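Local coordinates for SusD superfamily protein (Bacteroides fragilis, PDB 3L22) that probably binds glycans at the cell surface as an outer-membrane lipoprotein of the SusD family, and carries zinc ions in the crystal, at residues A[190-201]-A[245-254]; A[306-314]-A[386-394]. All blocks are in the same frame, centred on the assembly; numbering follows the deposited sequence.

Contact 1: residues A[190-201]-A[245-254]; sequences NTYTGVTHATQA and FSQESIFSLP. With ZN (zinc ion), chain B.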
loop_
_atom_site.group_PDB
_atom_site.type_symbol
_atom_site.label_atom_id
_atom_site.label_comp_id
_atom_site.label_asym_id
_atom_site.label_seq_id
_atom_site.Cartn_x
_atom_site.Cartn_y
_atom_site.Cartn_z
ATOM N N ASN A 190 0.553 -19.411 -3.288
ATOM C CA ASN A 190 0.090 -20.143 -2.105
ATOM C C ASN A 190 1.186 -20.920 -1.327
ATOM O O ASN A 190 0.974 -22.062 -0.902
ATOM C CB ASN A 190 -1.032 -21.106 -2.523
ATOM C CG ASN A 190 -1.921 -21.521 -1.349
ATOM O OD1 ASN A 190 -2.083 -20.768 -0.405
ATOM N ND2 ASN A 190 -2.453 -22.734 -1.400
ATOM N N THR A 191 2.362 -20.325 -1.176
ATOM C CA THR A 191 3.376 -20.831 -0.239
ATOM C C THR A 191 3.835 -19.647 0.611
ATOM O O THR A 191 3.747 -18.498 0.169
ATOM C CB THR A 191 4.581 -21.427 -0.969
ATOM O OG1 THR A 191 5.281 -20.377 -1.677
ATOM C CG2 THR A 191 4.132 -22.536 -1.974
ATOM N N TYR A 192 4.301 -19.914 1.835
ATOM C CA TYR A 192 4.869 -18.860 2.703
ATOM C C TYR A 192 5.887 -18.005 1.951
ATOM O O TYR A 192 5.829 -16.777 1.964
ATOM C CB TYR A 192 5.531 -19.509 3.911
ATOM C CG TYR A 192 6.271 -18.529 4.794
ATOM C CD1 TYR A 192 5.606 -17.815 5.760
ATOM C CD2 TYR A 192 7.644 -18.335 4.660
ATOM C CE1 TYR A 192 6.273 -16.922 6.566
ATOM C CE2 TYR A 192 8.327 -17.441 5.445
ATOM C CZ TYR A 192 7.635 -16.735 6.390
ATOM O OH TYR A 192 8.285 -15.871 7.197
ATOM N N THR A 193 6.837 -18.654 1.288
ATOM C CA THR A 193 7.910 -17.935 0.597
ATOM C C THR A 193 7.400 -17.134 -0.600
ATOM O O THR A 193 7.891 -16.010 -0.866
ATOM C CB THR A 193 9.011 -18.883 0.184
ATOM O OG1 THR A 193 9.443 -19.605 1.350
ATOM C CG2 THR A 193 10.199 -18.115 -0.365
ATOM N N GLY A 194 6.411 -17.679 -1.309
ATOM C CA GLY A 194 5.810 -16.981 -2.432
ATOM C C GLY A 194 5.033 -15.731 -2.031
ATOM O O GLY A 194 4.934 -14.796 -2.797
ATOM N N VAL A 195 4.477 -15.717 -0.816
ATOM C CA VAL A 195 3.675 -14.572 -0.373
ATOM C C VAL A 195 4.520 -13.563 0.384
ATOM O O VAL A 195 4.217 -12.384 0.334
ATOM C CB VAL A 195 2.464 -15.045 0.460
ATOM C CG1 VAL A 195 1.688 -13.842 1.096
ATOM C CG2 VAL A 195 1.559 -15.951 -0.426
ATOM N N THR A 196 5.593 -13.999 1.049
ATOM C CA THR A 196 6.351 -13.118 1.929
ATOM C C THR A 196 7.687 -12.642 1.341
ATOM O O THR A 196 8.298 -11.743 1.915
ATOM C CB THR A 196 6.610 -13.773 3.281
ATOM O OG1 THR A 196 7.521 -14.863 3.107
ATOM C CG2 THR A 196 5.247 -14.274 3.889
ATOM N N HIS A 197 8.130 -13.210 0.214
ATOM C CA HIS A 197 9.195 -12.618 -0.617
ATOM C C HIS A 197 8.547 -12.074 -1.867
ATOM O O HIS A 197 7.493 -12.571 -2.278
ATOM C CB HIS A 197 10.263 -13.655 -1.037
ATOM C CG HIS A 197 11.181 -14.079 0.064
ATOM N ND1 HIS A 197 12.389 -14.702 -0.169
ATOM C CD2 HIS A 197 11.068 -13.976 1.409
ATOM C CE1 HIS A 197 12.990 -14.951 0.978
ATOM N NE2 HIS A 197 12.209 -14.521 1.956
ATOM N N ALA A 198 9.181 -11.071 -2.472
ATOM C CA ALA A 198 8.755 -10.525 -3.746
ATOM C C ALA A 198 8.865 -11.533 -4.884
ATOM O O ALA A 198 9.943 -12.082 -5.149
ATOM C CB ALA A 198 9.572 -9.251 -4.112
ATOM N N THR A 199 7.733 -11.782 -5.524
ATOM C CA THR A 199 7.643 -12.571 -6.735
ATOM C C THR A 199 7.579 -11.654 -7.951
ATOM O O THR A 199 7.434 -10.435 -7.815
ATOM C CB THR A 199 6.374 -13.417 -6.713
ATOM O OG1 THR A 199 5.230 -12.569 -6.450
ATOM C CG2 THR A 199 6.496 -14.555 -5.671
ATOM N N GLN A 200 7.657 -12.243 -9.139
ATOM C CA GLN A 200 7.402 -11.505 -10.353
ATOM C C GLN A 200 6.026 -10.854 -10.294
ATOM O O GLN A 200 5.884 -9.669 -10.640
ATOM C CB GLN A 200 7.531 -12.415 -11.580
ATOM C CG GLN A 200 8.972 -12.902 -11.749
ATOM C CD GLN A 200 9.204 -13.640 -13.037
ATOM O OE1 GLN A 200 8.546 -13.342 -14.049
ATOM N NE2 GLN A 200 10.112 -14.633 -13.012
ATOM N N ALA A 201 5.016 -11.587 -9.812
ATOM C CA ALA A 201 3.658 -11.002 -9.617
ATOM C C ALA A 201 3.643 -9.773 -8.715
ATOM O O ALA A 201 2.966 -8.797 -9.020
ATOM C CB ALA A 201 2.690 -12.059 -9.064
ATOM N N PHE A 245 -2.729 -16.494 4.574
ATOM C CA PHE A 245 -2.640 -16.291 3.131
ATOM C C PHE A 245 -3.481 -17.362 2.459
ATOM O O PHE A 245 -3.793 -18.378 3.066
ATOM C CB PHE A 245 -1.177 -16.343 2.619
ATOM C CG PHE A 245 -0.459 -17.656 2.865
ATOM C CD1 PHE A 245 0.196 -17.897 4.068
ATOM C CD2 PHE A 245 -0.439 -18.648 1.893
ATOM C CE1 PHE A 245 0.852 -19.087 4.297
ATOM C CE2 PHE A 245 0.237 -19.835 2.096
ATOM C CZ PHE A 245 0.853 -20.077 3.306
ATOM N N SER A 246 -3.816 -17.120 1.202
ATOM C CA SER A 246 -4.644 -17.997 0.426
ATOM C C SER A 246 -4.101 -17.987 -1.003
ATOM O O SER A 246 -3.105 -17.312 -1.297
ATOM C CB SER A 246 -6.091 -17.497 0.421
ATOM O OG SER A 246 -6.234 -16.312 -0.387
ATOM N N GLN A 247 -4.794 -18.676 -1.904
ATOM C CA GLN A 247 -4.514 -18.585 -3.336
ATOM C C GLN A 247 -4.762 -17.195 -3.963
ATOM O O GLN A 247 -4.437 -17.004 -5.143
ATOM C CB GLN A 247 -5.331 -19.618 -4.094
ATOM C CG GLN A 247 -4.756 -21.023 -3.794
ATOM C CD GLN A 247 -5.485 -22.116 -4.470
ATOM O OE1 GLN A 247 -6.562 -21.898 -5.021
ATOM N NE2 GLN A 247 -4.933 -23.315 -4.419
ATOM N N GLU A 248 -5.353 -16.270 -3.205
ATOM C CA GLU A 248 -5.498 -14.869 -3.619
ATOM C C GLU A 248 -4.280 -13.992 -3.291
ATOM O O GLU A 248 -4.120 -12.912 -3.876
ATOM C CB GLU A 248 -6.748 -14.274 -2.979
ATOM C CG GLU A 248 -7.258 -13.051 -3.666
ATOM C CD GLU A 248 -8.407 -12.346 -2.956
ATOM O OE1 GLU A 248 -9.122 -12.994 -2.158
ATOM O OE2 GLU A 248 -8.597 -11.120 -3.239
ATOM N N SER A 249 -3.416 -14.458 -2.387
ATOM C CA SER A 249 -2.404 -13.611 -1.776
ATOM C C SER A 249 -1.186 -13.506 -2.658
ATOM O O SER A 249 -0.569 -14.514 -2.980
ATOM C CB SER A 249 -1.996 -14.204 -0.417
ATOM O OG SER A 249 -3.124 -14.382 0.407
ATOM N N ILE A 250 -0.836 -12.291 -3.054
ATOM C CA ILE A 250 0.337 -12.078 -3.886
ATOM C C ILE A 250 1.512 -11.715 -3.009
ATOM O O ILE A 250 2.567 -12.359 -3.068
ATOM C CB ILE A 250 0.085 -11.010 -4.978
ATOM C CG1 ILE A 250 -1.067 -11.456 -5.904
ATOM C CG2 ILE A 250 1.400 -10.770 -5.753
ATOM C CD1 ILE A 250 -1.722 -10.362 -6.739
ATOM N N PHE A 251 1.373 -10.659 -2.219
ATOM C CA PHE A 251 2.474 -10.215 -1.351
ATOM C C PHE A 251 1.912 -9.641 -0.046
ATOM O O PHE A 251 0.995 -8.796 -0.087
ATOM C CB PHE A 251 3.353 -9.167 -2.075
ATOM C CG PHE A 251 4.507 -8.675 -1.249
ATOM C CD1 PHE A 251 5.555 -9.528 -0.927
ATOM C CD2 PHE A 251 4.548 -7.357 -0.771
ATOM C CE1 PHE A 251 6.602 -9.102 -0.101
ATOM C CE2 PHE A 251 5.607 -6.907 0.028
ATOM C CZ PHE A 251 6.623 -7.773 0.368
ATOM N N SER A 252 2.479 -10.088 1.077
ATOM C CA SER A 252 2.089 -9.673 2.423
ATOM C C SER A 252 3.291 -9.585 3.318
ATOM O O SER A 252 4.364 -10.154 3.024
ATOM C CB SER A 252 1.133 -10.691 3.077
ATOM O OG SER A 252 -0.020 -10.915 2.306
ATOM N N LEU A 253 3.112 -8.866 4.419
ATOM C CA LEU A 253 4.143 -8.745 5.467
ATOM C C LEU A 253 3.722 -9.669 6.615
ATOM O O LEU A 253 2.659 -9.431 7.246
ATOM C CB LEU A 253 4.274 -7.306 5.960
ATOM C CG LEU A 253 4.281 -6.221 4.880
ATOM C CD1 LEU A 253 4.401 -4.802 5.545
ATOM C CD2 LEU A 253 5.408 -6.490 3.935
ATOM N N PRO A 254 4.499 -10.734 6.851
ATOM C CA PRO A 254 4.117 -11.725 7.860
ATOM C C PRO A 254 4.520 -11.271 9.237
ATOM O O PRO A 254 5.432 -10.436 9.363
ATOM C CB PRO A 254 4.933 -12.953 7.449
ATOM C CG PRO A 254 6.201 -12.340 6.880
ATOM C CD PRO A 254 5.766 -11.100 6.179
HETATM ZN ZN ZN B . 13.262 -14.947 -1.946
HETATM O O HOH W 1 -1.017 -17.128 -2.979
HETATM O O HOH W 2 -3.071 -21.175 2.022
HETATM O O HOH W 3 -2.210 -24.074 -4.167
HETATM O O HOH W 4 7.238 -9.636 3.482
HETATM O O HOH W 5 5.157 -11.851 -3.691
HETATM O O HOH W 6 12.110 -16.188 -2.911
HETATM O O HOH W 7 15.321 -15.849 -1.786
#
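Val195 meets Phe251 and Ser252 where the short helix 192-196 runs almost perpendicular to strand 251-253, their axes 87° apart and 6.7 Å at closest approach. One direct backbone bond joins them, Ser252 N to Val195 O at 3.0 Å, and Phe251 CA sends a CA-H...O contact to the same oxygen. Waters bridge further backbone atoms: one links Asn190 N to the carbonyls of Ser246 and Ser249, another the carbonyls of Thr196 and Ser252. Val195 splits its branches over the strand, CG1 lying 3.6 Å from Ser252 OG and CG2 3.6 Å from Ser249 O. With CG between the backbone N and carbonyl carbon (chi1 61°), the Phe245 ring reaches the start of the helix, CZ 3.8 Å from Tyr192 N; Asn190 OD1 touches its edge at CD2, 3.5 Å away, the amide plane turned 69° from the ring. Thr196 CG2 rests on Pro254 CG at 3.7 Å. His197, just past the helix, turns away and binds zinc through ND1 together with Glu119, while Asn26 takes its NE2. Behind the contact, strand 249-253 pairs antiparallel with strand 322-326, interrupted by a classic beta bulge in which Ile250 and Phe251 both face Phe325, and Phe251 meets Phe122 of helix 113-131 edge-to-face.

Contact 2: residues A[306-314]-A[386-394]; sequences KDLLMKFTD and RLEFIGEGI. With EDO (1,2-ethanediol), chain Y.
The Phe312 ring approaches the turn at Gly391 obliquely, its CE2 3.5 Å from Gly391 O, and elsewhere meets the Tyr240 ring edge-to-face. The second flat group, the carboxylate of Glu392, receives Lys311 NZ on the anti side of OE2, 30° out of its plane, in a salt bridge of 2.8 Å. The two chains meet nearly perpendicular. Extended beyond CG, the lysine carries its ammonium group to the end of helix 374-388 and into the type II turn 389-392. There NZ also donates to Ile390 O at 2.8 Å, in the carbonyl plane and on a lone pair, and more weakly to Glu388 O at 3.1 Å. A water accepts from NZ at 2.9 Å and donates a hydrogen bond to Leu387 O. Alongside this polar cluster, the Leu309 and Ile390 side chains run antiparallel alongside one another, Leu309 CD1 3.9 Å from Ile390 CG2. Leu309 CD2 packs directly against Gly391 CA, and the glycine suits the positive phi of the turn. Tyr240 OH bonds to Glu392 OE2, and Arg326 forms a salt bridge with OE1, so both carboxylate oxygens are engaged. The buried ammonium thus has a charged partner, carbonyl oxygens and a water around it, and the negative end of the helix would probably favour its protonated form.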
loop_
_atom_site.group_PDB
_atom_site.type_symbol
_atom_site.label_atom_id
_atom_site.label_comp_id
_atom_site.label_asym_id
_atom_site.label_seq_id
_atom_site.Cartn_x
_atom_site.Cartn_y
_atom_site.Cartn_z
ATOM N N LYS A 306 -21.716 -1.759 16.163
ATOM C CA LYS A 306 -21.155 -0.489 16.605
ATOM C C LYS A 306 -20.153 0.056 15.599
ATOM O O LYS A 306 -19.320 0.885 15.961
ATOM C CB LYS A 306 -20.507 -0.607 18.003
ATOM C CG LYS A 306 -21.265 -1.510 19.063
ATOM C CD LYS A 306 -22.038 -0.713 20.101
ATOM C CE LYS A 306 -22.603 -1.594 21.262
ATOM N N ASP A 307 -20.234 -0.393 14.338
ATOM C CA ASP A 307 -19.386 0.095 13.257
ATOM C C ASP A 307 -17.875 -0.264 13.395
ATOM O O ASP A 307 -17.030 0.414 12.819
ATOM C CB ASP A 307 -19.542 1.620 13.037
ATOM C CG ASP A 307 -20.950 2.038 12.649
ATOM O OD1 ASP A 307 -21.767 1.158 12.336
ATOM O OD2 ASP A 307 -21.202 3.271 12.622
ATOM N N LEU A 308 -17.544 -1.299 14.149
ATOM C CA LEU A 308 -16.192 -1.807 14.134
ATOM C C LEU A 308 -15.924 -2.523 12.800
ATOM O O LEU A 308 -16.767 -3.289 12.347
ATOM C CB LEU A 308 -15.971 -2.793 15.291
ATOM C CG LEU A 308 -15.610 -2.166 16.645
ATOM C CD1 LEU A 308 -16.719 -1.284 17.171
ATOM C CD2 LEU A 308 -15.265 -3.317 17.638
ATOM N N LEU A 309 -14.767 -2.289 12.184
ATOM C CA LEU A 309 -14.333 -3.063 11.046
ATOM C C LEU A 309 -13.694 -4.386 11.533
ATOM O O LEU A 309 -12.675 -4.343 12.210
ATOM C CB LEU A 309 -13.343 -2.252 10.208
ATOM C CG LEU A 309 -12.937 -2.864 8.873
ATOM C CD1 LEU A 309 -14.114 -3.108 7.911
ATOM C CD2 LEU A 309 -11.824 -2.014 8.199
HETATM N N MSE A 310 -14.235 -5.537 11.121
HETATM C CA MSE A 310 -13.823 -6.835 11.700
HETATM C C MSE A 310 -12.775 -7.576 10.886
HETATM O O MSE A 310 -12.619 -8.791 11.029
HETATM C CB MSE A 310 -15.040 -7.733 11.925
HETATM C CG MSE A 310 -16.191 -7.022 12.665
HETATM SE SE MSE A 310 -15.692 -6.591 14.483
HETATM C CE MSE A 310 -15.602 -8.418 15.213
ATOM N N LYS A 311 -11.995 -6.876 10.063
ATOM C CA LYS A 311 -10.875 -7.560 9.390
ATOM C C LYS A 311 -9.738 -7.927 10.355
ATOM O O LYS A 311 -9.325 -9.080 10.443
ATOM C CB LYS A 311 -10.306 -6.751 8.227
ATOM C CG LYS A 311 -11.214 -6.748 6.982
ATOM C CD LYS A 311 -10.703 -5.888 5.840
ATOM C CE LYS A 311 -11.678 -5.922 4.634
ATOM N NZ LYS A 311 -11.068 -5.297 3.408
ATOM N N PHE A 312 -9.210 -6.929 11.049
ATOM C CA PHE A 312 -8.048 -7.095 11.908
ATOM C C PHE A 312 -8.470 -6.849 13.329
ATOM O O PHE A 312 -8.490 -5.696 13.769
ATOM C CB PHE A 312 -6.973 -6.079 11.505
ATOM C CG PHE A 312 -6.570 -6.194 10.068
ATOM C CD1 PHE A 312 -5.693 -7.195 9.667
ATOM C CD2 PHE A 312 -7.044 -5.301 9.121
ATOM C CE1 PHE A 312 -5.302 -7.322 8.330
ATOM C CE2 PHE A 312 -6.681 -5.422 7.795
ATOM C CZ PHE A 312 -5.813 -6.446 7.391
ATOM N N THR A 313 -8.848 -7.903 14.038
ATOM C CA THR A 313 -9.273 -7.752 15.409
ATOM C C THR A 313 -8.502 -8.592 16.429
ATOM O O THR A 313 -8.875 -8.579 17.615
ATOM C CB THR A 313 -10.786 -7.980 15.549
ATOM O OG1 THR A 313 -11.093 -9.297 15.099
ATOM C CG2 THR A 313 -11.559 -6.929 14.706
ATOM N N ASP A 314 -7.411 -9.269 16.030
ATOM C CA ASP A 314 -6.682 -10.034 17.018
ATOM C C ASP A 314 -5.580 -9.172 17.606
ATOM O O ASP A 314 -4.417 -9.199 17.154
ATOM C CB ASP A 314 -6.155 -11.338 16.424
ATOM C CG ASP A 314 -5.395 -12.181 17.453
ATOM O OD1 ASP A 314 -5.257 -11.783 18.661
ATOM O OD2 ASP A 314 -4.895 -13.253 17.031
ATOM N N ARG A 386 -13.240 0.520 -3.069
ATOM C CA ARG A 386 -13.407 1.071 -1.725
ATOM C C ARG A 386 -13.908 0.018 -0.724
ATOM O O ARG A 386 -13.394 -0.078 0.418
ATOM C CB ARG A 386 -14.352 2.282 -1.773
ATOM C CG ARG A 386 -13.735 3.502 -2.427
ATOM C CD ARG A 386 -14.742 4.626 -2.613
ATOM N NE ARG A 386 -15.098 5.224 -1.332
ATOM C CZ ARG A 386 -15.915 6.258 -1.177
ATOM N NH1 ARG A 386 -16.516 6.831 -2.226
ATOM N NH2 ARG A 386 -16.166 6.711 0.040
ATOM N N LEU A 387 -14.868 -0.788 -1.156
ATOM C CA LEU A 387 -15.435 -1.838 -0.297
ATOM C C LEU A 387 -14.493 -3.038 -0.186
ATOM O O LEU A 387 -14.205 -3.507 0.909
ATOM C CB LEU A 387 -16.830 -2.271 -0.786
ATOM C CG LEU A 387 -17.532 -3.412 -0.028
ATOM C CD1 LEU A 387 -17.711 -3.043 1.456
ATOM C CD2 LEU A 387 -18.883 -3.775 -0.650
ATOM N N GLU A 388 -13.993 -3.514 -1.305
ATOM C CA GLU A 388 -13.044 -4.620 -1.264
ATOM C C GLU A 388 -11.818 -4.321 -0.385
ATOM O O GLU A 388 -11.385 -5.225 0.308
ATOM C CB GLU A 388 -12.607 -5.006 -2.671
ATOM C CG GLU A 388 -11.838 -6.339 -2.806
ATOM C CD GLU A 388 -12.688 -7.589 -2.614
ATOM O OE1 GLU A 388 -13.906 -7.596 -2.950
ATOM O OE2 GLU A 388 -12.111 -8.583 -2.122
ATOM N N PHE A 389 -11.279 -3.086 -0.422
ATOM C CA PHE A 389 -10.025 -2.743 0.236
ATOM C C PHE A 389 -10.134 -1.811 1.431
ATOM O O PHE A 389 -9.143 -1.228 1.892
ATOM C CB PHE A 389 -9.002 -2.293 -0.827
ATOM C CG PHE A 389 -8.640 -3.406 -1.709
ATOM C CD1 PHE A 389 -7.823 -4.424 -1.229
ATOM C CD2 PHE A 389 -9.224 -3.549 -2.954
ATOM C CE1 PHE A 389 -7.537 -5.525 -2.027
ATOM C CE2 PHE A 389 -8.950 -4.644 -3.731
ATOM C CZ PHE A 389 -8.125 -5.637 -3.253
ATOM N N ILE A 390 -11.332 -1.748 2.009
ATOM C CA ILE A 390 -11.524 -1.033 3.251
ATOM C C ILE A 390 -10.569 -1.607 4.289
ATOM O O ILE A 390 -10.499 -2.822 4.497
ATOM C CB ILE A 390 -13.012 -1.036 3.722
ATOM C CG1 ILE A 390 -13.206 -0.056 4.899
ATOM C CG2 ILE A 390 -13.542 -2.452 4.084
ATOM C CD1 ILE A 390 -14.725 0.288 5.204
ATOM N N GLY A 391 -9.801 -0.718 4.918
ATOM C CA GLY A 391 -8.805 -1.132 5.908
ATOM C C GLY A 391 -7.508 -1.730 5.393
ATOM O O GLY A 391 -6.699 -2.253 6.204
ATOM N N GLU A 392 -7.262 -1.670 4.087
ATOM C CA GLU A 392 -6.102 -2.394 3.505
ATOM C C GLU A 392 -5.058 -1.484 2.811
ATOM O O GLU A 392 -4.393 -1.874 1.874
ATOM C CB GLU A 392 -6.568 -3.539 2.579
ATOM C CG GLU A 392 -7.155 -4.703 3.366
ATOM C CD GLU A 392 -7.539 -5.908 2.510
ATOM O OE1 GLU A 392 -6.764 -6.305 1.590
ATOM O OE2 GLU A 392 -8.640 -6.443 2.754
ATOM N N GLY A 393 -4.888 -0.277 3.315
ATOM C CA GLY A 393 -3.689 0.513 3.016
ATOM C C GLY A 393 -3.715 1.129 1.636
ATOM O O GLY A 393 -2.665 1.429 1.100
ATOM N N ILE A 394 -4.918 1.353 1.094
ATOM C CA ILE A 394 -5.087 1.693 -0.315
ATOM C C ILE A 394 -5.887 2.963 -0.548
ATOM O O ILE A 394 -5.544 3.736 -1.460
ATOM C CB ILE A 394 -5.733 0.502 -1.110
ATOM C CG1 ILE A 394 -4.688 -0.588 -1.396
ATOM C CG2 ILE A 394 -6.321 0.943 -2.426
ATOM C CD1 ILE A 394 -5.317 -1.973 -1.874
HETATM C C1 EDO Y . -13.698 -11.874 9.493
HETATM O O1 EDO Y . -14.985 -12.143 10.121
HETATM C C2 EDO Y . -12.448 -12.522 10.118
HETATM O O2 EDO Y . -11.373 -11.563 10.269
HETATM O O HOH W 8 -13.567 -6.024 2.118
#

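Contact 2 is buried throughout, whereas contact 1 runs from buried Val195 and Phe251 out to exposed Tyr192 and Gln247 and the zinc-bearing surface at His197. Their chemistry follows: contact 1 combines apolar packing with one direct backbone bond and several bridging waters, while contact 2 turns on a single buried lysine and its ion pair. The two share no segment, and their centres lie 20 Å apart. Strand 322-326 and helix 327-339 nevertheless touch both, and the arginines Arg326 and Arg358 tie them electrostatically, each forming salt bridges with Glu248 of contact 1 and Glu388 of contact 2. Arg326 also reaches Glu392, extending the charge network into the turn.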